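Enoyl-CoA hydratase/isomerase family protein (Ruegeria pomeroyi, PDB 3L3S) probably acts as a hydro-lyase of the crotonase superfamily, a family tied to fatty acid metabolism, and assembles as trimers that pair into a dimer of trimers. Local coordinates at residues 118-123 with 182-187. Residues are numbered along the deposited sequence; the frame is centred on the assembly and turned at random.
Sequences AGLQLM and AGLINR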
# COMPACT_ATOMS: atom_id res chain seq x y z
N ALA B 118 -10.73 -8.85 -17.30
CA ALA B 118 -9.47 -8.50 -17.96
C ALA B 118 -9.47 -7.05 -18.47
O ALA B 118 -8.42 -6.50 -18.80
CB ALA B 118 -9.16 -9.48 -19.09
N GLY B 119 -10.66 -6.44 -18.46
CA GLY B 119 -10.85 -5.06 -18.86
C GLY B 119 -10.41 -4.12 -17.75
O GLY B 119 -9.96 -3.00 -18.02
N LEU B 120 -10.53 -4.59 -16.50
CA LEU B 120 -10.09 -3.81 -15.35
C LEU B 120 -8.56 -3.98 -15.22
O LEU B 120 -7.88 -3.06 -14.80
CB LEU B 120 -10.80 -4.25 -14.07
CG LEU B 120 -10.53 -3.48 -12.77
CD1 LEU B 120 -10.84 -2.00 -12.93
CD2 LEU B 120 -11.35 -4.08 -11.67
N GLN B 121 -8.06 -5.13 -15.67
CA GLN B 121 -6.63 -5.45 -15.66
C GLN B 121 -5.85 -4.52 -16.61
O GLN B 121 -4.80 -4.01 -16.23
CB GLN B 121 -6.43 -6.91 -16.07
CG GLN B 121 -4.99 -7.38 -16.25
CD GLN B 121 -4.87 -8.86 -16.54
OE1 GLN B 121 -5.83 -9.53 -16.94
NE2 GLN B 121 -3.67 -9.39 -16.32
N LEU B 122 -6.39 -4.31 -17.81
CA LEU B 122 -5.80 -3.45 -18.85
C LEU B 122 -5.62 -2.04 -18.32
O LEU B 122 -4.57 -1.41 -18.52
CB LEU B 122 -6.71 -3.40 -20.09
CG LEU B 122 -6.25 -2.64 -21.34
CD1 LEU B 122 -5.11 -3.38 -22.03
CD2 LEU B 122 -7.42 -2.45 -22.30
N MSE B 123 -6.66 -1.59 -17.62
CA MSE B 123 -6.70 -0.27 -17.01
C MSE B 123 -5.70 -0.24 -15.84
O MSE B 123 -4.89 0.67 -15.74
CB MSE B 123 -8.12 0.00 -16.50
CG MSE B 123 -8.38 1.44 -16.16
SE MSE B 123 -9.55 1.63 -14.62
CE MSE B 123 -8.27 0.89 -13.36
N ALA B 182 -9.75 4.34 -3.42
CA ALA B 182 -8.95 3.12 -3.33
C ALA B 182 -7.62 3.18 -4.08
O ALA B 182 -6.71 2.41 -3.80
CB ALA B 182 -9.77 1.92 -3.81
N GLY B 183 -7.53 4.10 -5.04
CA GLY B 183 -6.33 4.25 -5.85
C GLY B 183 -6.39 3.46 -7.14
O GLY B 183 -5.36 3.15 -7.72
N LEU B 184 -7.60 3.13 -7.58
CA LEU B 184 -7.82 2.38 -8.82
C LEU B 184 -7.71 3.33 -10.01
O LEU B 184 -7.26 2.94 -11.08
CB LEU B 184 -9.17 1.67 -8.76
CG LEU B 184 -9.64 0.58 -9.72
CD1 LEU B 184 -8.59 -0.54 -9.90
CD2 LEU B 184 -10.94 -0.01 -9.18
N ILE B 185 -8.12 4.59 -9.78
CA ILE B 185 -8.02 5.65 -10.78
C ILE B 185 -7.33 6.85 -10.12
O ILE B 185 -7.24 6.91 -8.89
CB ILE B 185 -9.41 6.07 -11.38
CG1 ILE B 185 -10.42 6.34 -10.26
CG2 ILE B 185 -9.88 5.02 -12.39
CD1 ILE B 185 -11.75 6.92 -10.69
N ASN B 186 -6.85 7.80 -10.93
CA ASN B 186 -6.14 8.98 -10.43
C ASN B 186 -6.98 10.22 -10.11
O ASN B 186 -6.68 10.93 -9.14
CB ASN B 186 -5.03 9.39 -11.40
CG ASN B 186 -3.91 8.36 -11.48
OD1 ASN B 186 -2.91 8.46 -10.77
ND2 ASN B 186 -4.08 7.37 -12.35
N ARG B 187 -8.01 10.48 -10.92
CA ARG B 187 -8.88 11.64 -10.74
C ARG B 187 -10.21 11.41 -11.44
O ARG B 187 -10.27 10.72 -12.45
CB ARG B 187 -8.18 12.89 -11.31
CG ARG B 187 -8.67 14.23 -10.80
CD ARG B 187 -7.76 15.36 -11.28
NE ARG B 187 -8.29 16.67 -10.88
CZ ARG B 187 -7.86 17.85 -11.34
NH1 ARG B 187 -6.87 17.92 -12.23
NH2 ARG B 187 -8.46 18.96 -10.95
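L120 and M123, one turn apart on helix 118-124 of a crotonase-fold core, reach with their side chains to L184 and I185, in the loop that joins helix 176-182 to strand 187-188 at the border of the mixed sheet. The loop begins at G183, whose positive phi of 94° makes it the C-prime residue of the Schellman motif that ends helix 176-182; the backbone N atoms of G183 and L184 bond back to carbonyls of that helix's last turn. Past this turn L184 meets helix 118-124. Its CG stands anti to the backbone N (chi1 -168°), and the branch CD1 does the touching. CD1 meets L120 CD1 at 4.0 Å, methyl against methyl, and M123 CE at 3.8 Å; both partners cross the L184 side chain at about a right angle. The chain of selenomethionine M123 bends at chi2 and chi3, and its terminal methyl CE ends against L184, where it also lies 3.2 Å from the carbonyl L184 O, a close van der Waals approach. I185 follows in an extended backbone conformation and sets its CG2 branch 4.1 Å from M123 SE, whereas CG1 and CD1 lead off from the helix. F137 of strand 137-138 touches L120, M123, L184 and I185 alike, making the cluster a buried apolar joint between helix, loop and the small sheet. N186 then pairs through its backbone with A129, joining the loop to strand 128-131. Helix 118-124 also faces the trimer partners: Q121 NE2 bonds to Y232 OH of the third subunit, and M123 O accepts a hydrogen bond from R162 NH2 of the second.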